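Local coordinates for protein pseudoalteromonas arctica PAMC 21717 (Pseudoalteromonas arctica, PDB 5YL7) that cleaves peptide bonds as a cold-active, subtilisin-like serine protease and binds calcium ions at several sites, at residues N216-N220 with E307-K311. Numbering follows the deposited sequence.
Sequences NGVVN and ESILK. With CA (calcium ion), chain F.
Glu307 reaches from its helix to a calcium ion that also holds the backbone carbonyl of Val218. CB lies against the CG2 methyl of Val219, and so does the next carbon: Glu307 CG is 3.8 Å from Val219 CG2, the two side chains running past each other in opposite directions. With CG anti to the backbone N (chi1 179°) and the chain extended beyond it, the carboxylate is carried off the helix to the metal. There the two oxygens part company. OE2 of Glu307 binds the calcium ion at 2.5 Å, whereas OE1 stays 3.9 Å from the ion, so the carboxylate binds in monodentate fashion. Glu307 OE1 instead accepts a hydrogen bond of 2.7 Å from water 2, itself a calcium ligand, which ties the second oxygen into the coordination shell and helps fix the rotation of the group.

From the other segment, Val218 O meets the ion at 2.3 Å. Val218 O comes within 3.2 Å of Glu307 OE2, a close approach of two oxygens that the shared cation makes tolerable. Waters 1, 2, 4 and 5 bind the ion too; water 1 also accepts a hydrogen bond from Val218 N. Asp241, which binds through both OD1 and OD2, completes the protein ligands, and Lys311, one turn beyond Glu307, donates from NZ to Asp241 OD1.

Away from the ion the contact turns apolar, Val219 CG1 facing Leu310 CD1 at 4.2 Å. Leu310 packs on helix 280-297, while Val219 bonds through its backbone to strand 195-199. Calcium thus pins helix 303-312 to the backbone at Val218, which leads into strand 219-224, next to the edge strand 242-245 of the parallel subtilase sheet.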
ATOM      1  N   ASN A 216      14.242   9.059   5.286  1.00  6.25           N
ATOM      2  CA  ASN A 216      14.248   8.922   6.710  1.00  5.95           C
ATOM      3  C   ASN A 216      12.845   9.070   7.286  1.00  4.97           C
ATOM      4  O   ASN A 216      12.017   9.794   6.739  1.00  5.93           O
ATOM      5  CB  ASN A 216      15.226   9.859   7.413  1.00  6.66           C
ATOM      6  CG  ASN A 216      16.646   9.611   7.003  1.00  8.83           C
ATOM      7  OD1 ASN A 216      17.067   8.431   7.026  1.00 12.75           O
ATOM      8  ND2 ASN A 216      17.365  10.597   6.537  1.00 10.26           N
ATOM      9  N   GLY A 217      12.602   8.402   8.402  1.00  4.84           N
ATOM     10  CA  GLY A 217      11.306   8.486   9.091  1.00  5.40           C
ATOM     11  C   GLY A 217      10.174   7.729   8.471  1.00  5.93           C
ATOM     12  O   GLY A 217       9.035   8.126   8.635  1.00  6.68           O
ATOM     13  N   VAL A 218      10.496   6.634   7.782  1.00  5.45           N
ATOM     14  CA  VAL A 218       9.489   5.813   7.103  1.00  5.13           C
ATOM     15  C   VAL A 218       9.614   4.412   7.542  1.00  5.09           C
ATOM     16  O   VAL A 218      10.659   3.959   8.003  1.00  5.57           O
ATOM     17  CB  VAL A 218       9.612   5.929   5.560  1.00  5.43           C
ATOM     18  CG1 VAL A 218       9.581   7.390   5.095  1.00  6.28           C
ATOM     19  CG2 VAL A 218      10.825   5.260   5.000  1.00  6.84           C
ATOM     20  N   VAL A 219       8.544   3.653   7.321  1.00  4.75           N
ATOM     21  CA  VAL A 219       8.556   2.187   7.539  1.00  4.98           C
ATOM     22  C   VAL A 219       8.746   1.557   6.152  1.00  4.69           C
ATOM     23  O   VAL A 219       7.810   1.536   5.338  1.00  4.43           O
ATOM     24  CB  VAL A 219       7.269   1.687   8.177  1.00  5.54           C
ATOM     25  CG1 VAL A 219       7.328   0.229   8.453  1.00  6.11           C
ATOM     26  CG2 VAL A 219       6.928   2.493   9.448  1.00  5.83           C
ATOM     27  N   ASN A 220       9.953   1.069   5.880  1.00  4.49           N
ATOM     28  CA  ASN A 220      10.308   0.517   4.574  1.00  4.68           C
ATOM     29  C   ASN A 220      10.178  -0.979   4.628  1.00  4.76           C
ATOM     30  O   ASN A 220      10.678  -1.649   5.569  1.00  5.30           O
ATOM     31  CB  ASN A 220      11.741   0.917   4.181  1.00  5.18           C
ATOM     32  CG  ASN A 220      11.990   0.712   2.718  1.00  5.94           C
ATOM     33  OD1 ASN A 220      11.113   0.740   1.900  1.00  6.44           O
ATOM     34  ND2 ASN A 220      13.301   0.544   2.368  1.00  7.24           N
ATOM     35  N   GLU A 307       5.921   2.749  14.219  1.00  5.36           N
ATOM     36  CA  GLU A 307       7.061   2.046  13.614  1.00  5.91           C
ATOM     37  C   GLU A 307       7.697   1.090  14.632  1.00  6.29           C
ATOM     38  O   GLU A 307       8.068  -0.031  14.320  1.00  6.06           O
ATOM     39  CB  GLU A 307       8.059   3.041  13.057  1.00  6.04           C
ATOM     40  CG  GLU A 307       9.294   2.379  12.435  1.00  6.50           C
ATOM     41  CD  GLU A 307      10.113   3.260  11.602  1.00  6.78           C
ATOM     42  OE1 GLU A 307       9.929   4.499  11.557  1.00  8.29           O
ATOM     43  OE2 GLU A 307      11.050   2.735  10.930  1.00  8.00           O
ATOM     44  N   SER A 308       7.915   1.603  15.851  1.00  6.64           N
ATOM     45  CA  SER A 308       8.540   0.762  16.904  1.00  6.71           C
ATOM     46  C   SER A 308       7.696  -0.450  17.177  1.00  6.54           C
ATOM     47  O   SER A 308       8.259  -1.574  17.311  1.00  6.90           O
ATOM     48  CB  SER A 308       8.810   1.584  18.079  1.00  7.69           C
ATOM     49  OG  SER A 308       9.458   0.699  19.067  1.00 10.04           O
ATOM     50  N   ILE A 309       6.415  -0.358  17.313  1.00  6.16           N
ATOM     51  CA  ILE A 309       5.563  -1.508  17.567  1.00  6.64           C
ATOM     52  C   ILE A 309       5.643  -2.476  16.432  1.00  6.27           C
ATOM     53  O   ILE A 309       5.831  -3.704  16.642  1.00  6.75           O
ATOM     54  CB  ILE A 309       4.079  -1.063  17.844  1.00  6.57           C
ATOM     55  CG1 ILE A 309       3.986  -0.360  19.175  1.00  6.97           C
ATOM     56  CG2 ILE A 309       3.163  -2.275  17.821  1.00  6.81           C
ATOM     57  CD1 ILE A 309       2.721   0.467  19.365  1.00  8.33           C
ATOM     58  N   LEU A 310       5.568  -2.021  15.179  1.00  5.73           N
ATOM     59  CA  LEU A 310       5.654  -2.905  13.999  1.00  5.65           C
ATOM     60  C   LEU A 310       6.966  -3.652  14.038  1.00  5.38           C
ATOM     61  O   LEU A 310       7.013  -4.874  13.807  1.00  6.89           O
ATOM     62  CB  LEU A 310       5.580  -2.105  12.731  1.00  6.02           C
ATOM     63  CG  LEU A 310       4.174  -1.582  12.370  1.00  6.51           C
ATOM     64  CD1 LEU A 310       4.287  -0.499  11.263  1.00  6.25           C
ATOM     65  CD2 LEU A 310       3.218  -2.680  11.910  1.00  7.00           C
ATOM     66  N   LYS A 311       8.089  -2.962  14.260  1.00  5.28           N
ATOM     67  CA  LYS A 311       9.434  -3.545  14.207  1.00  6.39           C
ATOM     68  C   LYS A 311       9.674  -4.475  15.396  1.00  6.53           C
ATOM     69  O   LYS A 311      10.369  -5.480  15.245  1.00  6.86           O
ATOM     70  CB  LYS A 311      10.491  -2.484  14.185  1.00  7.16           C
ATOM     71  CG  LYS A 311      10.496  -1.670  12.871  1.00  7.70           C
ATOM     72  CD  LYS A 311      11.609  -0.592  12.816  1.00  8.49           C
ATOM     73  CE  LYS A 311      12.924  -1.265  12.704  1.00  8.72           C
ATOM     74  NZ  LYS A 311      13.952  -0.274  12.242  1.00 10.42           N
TER
HETATM   75 CA    CA F 804      12.597   3.248   9.059  1.00  6.14          CA
HETATM   76  O   HOH W   1      13.392   5.221   7.677  1.00  9.20           O
HETATM   77  O   HOH W   2      12.172   5.427  10.267  1.00 10.17           O
HETATM   78  O   HOH W   3      15.002   1.695   8.915  1.00102.83           O
HETATM   79  O   HOH W   4      14.477   3.358  10.517  1.00 10.46           O
HETATM   80  O   HOH W   5      14.205   2.587   7.332  1.00 11.53           O